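Long-range contacts in appr-1-p processing domain protein (Thermus aquaticus Y51MC23, PDB 5M31), which is a member of the macro domain family, an alpha/beta fold built round a mixed beta-sheet flanked by helices: residues G17-E21 / Q44-F49; L27-T33 / F85-K91. One frame throughout, in Å; residues are numbered along the deposited sequence.

Contact 1: residues G17-E21 / Q44-F49; sequences GNLLE and QFKRAF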
loop_
_atom_site.group_PDB
_atom_site.type_symbol
_atom_site.label_atom_id
_atom_site.label_comp_id
_atom_site.label_asym_id
_atom_site.label_seq_id
_atom_site.Cartn_x
_atom_site.Cartn_y
_atom_site.Cartn_z
ATOM N N GLY A 17 7.118 13.068 5.054
ATOM C CA GLY A 17 8.248 12.403 5.676
ATOM C C GLY A 17 8.599 11.093 5.027
ATOM O O GLY A 17 8.220 10.838 3.852
ATOM N N ASN A 18 9.234 10.201 5.807
ATOM C CA ASN A 18 9.702 8.913 5.286
ATOM C C ASN A 18 8.682 7.848 5.670
ATOM O O ASN A 18 8.576 7.470 6.858
ATOM C CB ASN A 18 11.028 8.518 5.903
ATOM C CG ASN A 18 11.625 7.225 5.302
ATOM O OD1 ASN A 18 10.949 6.393 4.657
ATOM N ND2 ASN A 18 12.926 7.055 5.542
ATOM N N LEU A 19 7.935 7.379 4.697
ATOM C CA LEU A 19 6.898 6.363 4.966
ATOM C C LEU A 19 7.426 5.159 5.738
ATOM O O LEU A 19 6.709 4.572 6.587
ATOM C CB LEU A 19 6.334 5.845 3.621
ATOM C CG LEU A 19 5.475 4.640 3.643
ATOM C CD1 LEU A 19 4.213 4.920 4.443
ATOM C CD2 LEU A 19 5.141 4.242 2.185
ATOM N N LEU A 20 8.664 4.781 5.448
ATOM C CA LEU A 20 9.256 3.602 6.003
ATOM C C LEU A 20 9.486 3.724 7.504
ATOM O O LEU A 20 9.541 2.718 8.159
ATOM C CB LEU A 20 10.557 3.254 5.319
ATOM C CG LEU A 20 10.403 2.855 3.862
ATOM C CD1 LEU A 20 11.728 2.349 3.326
ATOM C CD2 LEU A 20 9.326 1.807 3.753
ATOM N N GLU A 21 9.464 4.950 8.030
ATOM C CA GLU A 21 9.627 5.221 9.447
ATOM C C GLU A 21 8.325 5.348 10.223
ATOM O O GLU A 21 8.341 5.645 11.424
ATOM C CB GLU A 21 10.414 6.511 9.617
ATOM C CG GLU A 21 11.852 6.329 9.259
ATOM C CD GLU A 21 12.633 7.629 9.231
ATOM O OE1 GLU A 21 12.115 8.714 9.624
ATOM O OE2 GLU A 21 13.776 7.559 8.763
ATOM N N GLN A 44 12.315 1.190 -2.525
ATOM C CA GLN A 44 12.665 1.468 -1.127
ATOM C C GLN A 44 12.229 0.286 -0.259
ATOM O O GLN A 44 12.959 -0.159 0.641
ATOM C CB GLN A 44 12.002 2.765 -0.628
ATOM C CG GLN A 44 12.200 3.997 -1.519
ATOM C CD GLN A 44 13.623 4.211 -1.995
ATOM O OE1 GLN A 44 13.917 4.181 -3.216
ATOM N NE2 GLN A 44 14.509 4.487 -1.057
ATOM N N PHE A 45 11.028 -0.220 -0.545
ATOM C CA PHE A 45 10.515 -1.412 0.154
ATOM C C PHE A 45 11.351 -2.643 -0.097
ATOM O O PHE A 45 11.605 -3.410 0.832
ATOM C CB PHE A 45 9.027 -1.660 -0.166
ATOM C CG PHE A 45 8.088 -0.891 0.736
ATOM C CD1 PHE A 45 7.769 0.427 0.450
ATOM C CD2 PHE A 45 7.528 -1.465 1.841
ATOM C CE1 PHE A 45 6.898 1.148 1.272
ATOM C CE2 PHE A 45 6.637 -0.767 2.627
ATOM C CZ PHE A 45 6.316 0.517 2.369
ATOM N N LYS A 46 11.802 -2.858 -1.328
ATOM C CA LYS A 46 12.662 -4.019 -1.604
ATOM C C LYS A 46 13.903 -4.014 -0.722
ATOM O O LYS A 46 14.248 -5.031 -0.126
ATOM C CB LYS A 46 13.107 -4.059 -3.021
ATOM C CG LYS A 46 13.957 -5.264 -3.309
ATOM C CD LYS A 46 14.128 -5.491 -4.791
ATOM C CE LYS A 46 14.928 -4.395 -5.446
ATOM N NZ LYS A 46 15.078 -4.661 -6.902
ATOM N N ARG A 47 14.552 -2.850 -0.675
ATOM C CA ARG A 47 15.815 -2.659 0.138
ATOM C C ARG A 47 15.578 -2.788 1.650
ATOM O O ARG A 47 16.380 -3.414 2.336
ATOM C CB ARG A 47 16.527 -1.349 -0.295
ATOM C CG ARG A 47 16.893 -1.377 -1.769
ATOM C CD ARG A 47 17.982 -0.466 -2.273
ATOM N NE ARG A 47 17.543 0.906 -2.483
ATOM C CZ ARG A 47 17.946 1.705 -3.471
ATOM N NH1 ARG A 47 18.709 1.262 -4.471
ATOM N NH2 ARG A 47 17.517 2.960 -3.499
ATOM N N ALA A 48 14.444 -2.269 2.156
ATOM C CA ALA A 48 14.141 -2.246 3.590
ATOM C C ALA A 48 13.575 -3.561 4.050
ATOM O O ALA A 48 13.667 -3.910 5.230
ATOM C CB ALA A 48 13.131 -1.141 3.870
ATOM N N PHE A 49 12.861 -4.249 3.135
ATOM C CA PHE A 49 12.106 -5.417 3.502
ATOM C C PHE A 49 12.330 -6.574 2.538
ATOM O O PHE A 49 11.383 -7.031 1.816
ATOM C CB PHE A 49 10.606 -5.069 3.601
ATOM C CG PHE A 49 10.295 -4.017 4.624
ATOM C CD1 PHE A 49 10.341 -4.304 5.981
ATOM C CD2 PHE A 49 9.916 -2.737 4.233
ATOM C CE1 PHE A 49 10.088 -3.314 6.913
ATOM C CE2 PHE A 49 9.611 -1.762 5.143
ATOM C CZ PHE A 49 9.691 -2.052 6.510
#

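Contact 2: residues L27-T33 / F85-K91; sequences LVNTVNT and FNFPTKK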
loop_
_atom_site.group_PDB
_atom_site.type_symbol
_atom_site.label_atom_id
_atom_site.label_comp_id
_atom_site.label_asym_id
_atom_site.label_seq_id
_atom_site.Cartn_x
_atom_site.Cartn_y
_atom_site.Cartn_z
ATOM N N LEU A 27 2.450 -1.134 6.744
ATOM C CA LEU A 27 2.822 -0.215 5.673
ATOM C C LEU A 27 2.256 -0.701 4.361
ATOM O O LEU A 27 2.279 -1.899 4.056
ATOM C CB LEU A 27 4.326 -0.120 5.517
ATOM C CG LEU A 27 5.115 0.430 6.711
ATOM C CD1 LEU A 27 6.592 0.487 6.328
ATOM C CD2 LEU A 27 4.610 1.778 7.196
ATOM N N VAL A 28 1.832 0.255 3.571
ATOM C CA VAL A 28 1.447 -0.026 2.148
ATOM C C VAL A 28 2.589 0.293 1.194
ATOM O O VAL A 28 3.146 1.400 1.216
ATOM C CB VAL A 28 0.194 0.797 1.763
ATOM C CG1 VAL A 28 -0.168 0.547 0.313
ATOM C CG2 VAL A 28 -0.964 0.455 2.691
ATOM N N ASN A 29 2.882 -0.680 0.351
ATOM C CA ASN A 29 3.871 -0.605 -0.725
ATOM C C ASN A 29 3.085 -0.640 -2.026
ATOM O O ASN A 29 2.213 -1.477 -2.181
ATOM C CB ASN A 29 4.717 -1.852 -0.650
ATOM C CG ASN A 29 5.782 -1.898 -1.682
ATOM O OD1 ASN A 29 6.221 -0.880 -2.160
ATOM N ND2 ASN A 29 6.322 -3.067 -1.903
ATOM N N THR A 30 3.391 0.249 -2.944
ATOM C CA THR A 30 2.677 0.289 -4.233
ATOM C C THR A 30 3.472 -0.555 -5.242
ATOM O O THR A 30 4.691 -0.336 -5.450
ATOM C CB THR A 30 2.460 1.734 -4.707
ATOM O OG1 THR A 30 3.649 2.483 -4.515
ATOM C CG2 THR A 30 1.306 2.385 -3.957
ATOM N N VAL A 31 2.810 -1.561 -5.822
ATOM C CA VAL A 31 3.505 -2.562 -6.579
ATOM C C VAL A 31 2.848 -2.763 -7.951
ATOM O O VAL A 31 1.826 -2.158 -8.272
ATOM C CB VAL A 31 3.649 -3.907 -5.842
ATOM C CG1 VAL A 31 4.396 -3.681 -4.550
ATOM C CG2 VAL A 31 2.280 -4.543 -5.607
ATOM N N ASN A 32 3.486 -3.571 -8.739
ATOM C CA ASN A 32 2.888 -4.091 -9.990
ATOM C C ASN A 32 2.651 -5.580 -9.828
ATOM O O ASN A 32 2.854 -6.147 -8.726
ATOM C CB ASN A 32 3.815 -3.831 -11.158
ATOM C CG ASN A 32 5.196 -4.464 -10.961
ATOM O OD1 ASN A 32 5.366 -5.670 -11.057
ATOM N ND2 ASN A 32 6.166 -3.635 -10.593
ATOM N N THR A 33 2.120 -6.217 -10.865
ATOM C CA THR A 33 1.713 -7.612 -10.754
ATOM C C THR A 33 2.679 -8.560 -11.416
ATOM O O THR A 33 2.406 -9.756 -11.500
ATOM C CB THR A 33 0.317 -7.829 -11.352
ATOM O OG1 THR A 33 0.406 -7.684 -12.777
ATOM C CG2 THR A 33 -0.693 -6.867 -10.734
ATOM N N PHE A 85 1.556 -4.373 3.112
ATOM C CA PHE A 85 0.399 -4.512 2.248
ATOM C C PHE A 85 0.856 -4.083 0.844
ATOM O O PHE A 85 1.038 -2.874 0.626
ATOM C CB PHE A 85 -0.711 -3.598 2.654
ATOM C CG PHE A 85 -1.583 -4.099 3.820
ATOM C CD1 PHE A 85 -1.079 -4.728 4.922
ATOM C CD2 PHE A 85 -2.908 -3.759 3.841
ATOM C CE1 PHE A 85 -1.942 -5.118 6.004
ATOM C CE2 PHE A 85 -3.756 -4.105 4.890
ATOM C CZ PHE A 85 -3.267 -4.819 5.962
ATOM N N ASN A 86 1.063 -5.066 -0.021
ATOM C CA ASN A 86 1.621 -4.833 -1.357
ATOM C C ASN A 86 0.414 -4.588 -2.260
ATOM O O ASN A 86 -0.320 -5.503 -2.575
ATOM C CB ASN A 86 2.495 -5.984 -1.819
ATOM C CG ASN A 86 3.719 -6.209 -0.944
ATOM O OD1 ASN A 86 4.729 -5.489 -1.043
ATOM N ND2 ASN A 86 3.599 -7.182 0.023
ATOM N N PHE A 87 0.219 -3.305 -2.566
ATOM C CA PHE A 87 -1.023 -2.744 -3.237
ATOM C C PHE A 87 -0.704 -2.546 -4.712
ATOM O O PHE A 87 0.046 -1.655 -5.052
ATOM C CB PHE A 87 -1.305 -1.391 -2.526
ATOM C CG PHE A 87 -2.552 -0.684 -2.939
ATOM C CD1 PHE A 87 -2.717 -0.185 -4.211
ATOM C CD2 PHE A 87 -3.487 -0.334 -2.008
ATOM C CE1 PHE A 87 -3.828 0.561 -4.567
ATOM C CE2 PHE A 87 -4.587 0.452 -2.335
ATOM C CZ PHE A 87 -4.764 0.880 -3.618
ATOM N N PRO A 88 -1.282 -3.363 -5.584
ATOM C CA PRO A 88 -1.006 -3.179 -6.998
ATOM C C PRO A 88 -1.658 -1.896 -7.556
ATOM O O PRO A 88 -2.840 -1.684 -7.370
ATOM C CB PRO A 88 -1.623 -4.457 -7.639
ATOM C CG PRO A 88 -1.811 -5.390 -6.517
ATOM C CD PRO A 88 -2.087 -4.564 -5.340
ATOM N N THR A 89 -0.909 -1.062 -8.283
ATOM C CA THR A 89 -1.505 0.114 -8.880
ATOM C C THR A 89 -1.421 0.029 -10.374
ATOM O O THR A 89 -1.871 0.907 -11.046
ATOM C CB THR A 89 -0.796 1.406 -8.500
ATOM O OG1 THR A 89 0.553 1.367 -8.961
ATOM C CG2 THR A 89 -0.751 1.613 -6.982
ATOM N N LYS A 90 -0.820 -1.030 -10.843
ATOM C CA LYS A 90 -0.556 -1.220 -12.293
ATOM C C LYS A 90 -0.154 -2.677 -12.554
ATOM O O LYS A 90 0.246 -3.437 -11.615
ATOM C CB LYS A 90 0.554 -0.287 -12.707
ATOM C CG LYS A 90 1.899 -0.631 -12.064
ATOM C CD LYS A 90 3.003 0.348 -12.410
ATOM C CE LYS A 90 2.760 1.748 -11.845
ATOM N NZ LYS A 90 3.819 2.645 -12.391
ATOM N N LYS A 91 -0.297 -3.113 -13.808
ATOM C CA LYS A 91 0.080 -4.477 -14.139
ATOM C C LYS A 91 1.590 -4.587 -14.295
ATOM O O LYS A 91 2.242 -5.311 -13.593
ATOM C CB LYS A 91 -0.661 -4.949 -15.399
ATOM C CG LYS A 91 -2.138 -5.032 -15.175
ATOM C CD LYS A 91 -2.824 -5.594 -16.389
ATOM C CE LYS A 91 -4.329 -5.506 -16.248
ATOM N NZ LYS A 91 -4.809 -5.707 -17.639
HETATM O O HOH W 1 3.038 0.768 -8.296
#

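Contact 1: residues G17-E21 / Q44-F49
In this macro domain, an Asx turn and a short 3-10 segment in the loop between strands 11-15 and 26-31 meet the C-terminal end of helix 40-48. Asn18, with chi1 t, brings OD1 back to its own loop, where it accepts a hydrogen bond from Leu20 N at 2.9 Å; Glu21 N bonds to Asn18 O, also at 2.9 Å. The turn thus fixed presents Leu19 and Leu20 to the helix, and no hydrogen bond crosses between the segments. Leu20 is the main wedge. Its CA-CB bond runs sideways, but the mt rotamer carries the methyls over: Leu20 CD1 packs on Ala48 CB at 3.8 Å and lies 4.0 Å from Gln44 CB, one helical turn earlier, while Leu20 CD2 reaches Phe49 CE2 at the ring edge, also at 3.8 Å. The CA-CB bond of Leu19, a tp rotamer, points toward the helix, and Leu19 CD2 sits 3.7 Å from Phe45 CE1, near the ring plane. Phe45 and Phe49 also rest on Leu27 and Ile84 of the central sheet, so the loop closes over a small apolar cluster between sheet and helix. The Phe45 ring completes it with a CH-pi contact: Leu20 CD2 stands 3.6 Å from the ring centroid, 17° off the normal.

Contact 2: residues L27-T33 / F85-K91
Strands 27-31 and 85-88 run parallel, their short axes 4.4 Å apart at closest and inclined by 33°. Val28, Asn29, Thr30 and Val31 pair with Phe85, Asn86, Phe87 and Pro88. Hydrogen bonds alternate in the parallel manner: Phe85 N to Leu27 O (2.7 Å), Asn29 N to Phe85 O (2.9 Å), Phe87 N to Asn29 O (2.7 Å), Val31 N to Phe87 O (2.9 Å). Thr89 N to Val31 O (2.9 Å) continues the pattern; past the paired residues Thr33 N bonds to Lys91 O (2.9 Å). On one face Val28 CG1 packs against Phe87 CB at 3.6 Å, and Phe85 reaches Leu109 and Ile113 of helix 99-116. On the other, Asn29 ND2 donates to Asn86 OD1 at 3.0 Å, while Asn86 ND2 bonds to Asn52 OD1 and Phe71 O. Thr89 OG1, hydrogen-bonded to Ser97 OG, also meets a water at 2.6 Å, which donates weakly to Val31 O (3.2 Å). Such neighbouring parallel strands, with helices on both faces, form the core of the alpha/beta macro domain.

Overall arrangement
Strand 26-31 joins the two contacts, whose centres lie 14 Å apart: contact 2 pairs it with strand 83-88, and contact 1 packs on the sheet face that carries Leu27 and Asn29. The Phe45 ring bridges them, with CD1 3.3 Å from Asn29 OD1 and CZ 3.5 Å from Val28 O. From the loop, Leu19 CD2 comes within 3.6 Å of Val28 O, and Leu19 O within 3.5 Å of Leu27 CD2. Contact 2 is buried, about 6 Å from the chain centre to its own centre, whereas contact 1 lies near the surface at about 12 Å. There Leu19 N hydrogen-bonds a glycerol, probably from the crystallisation liquor.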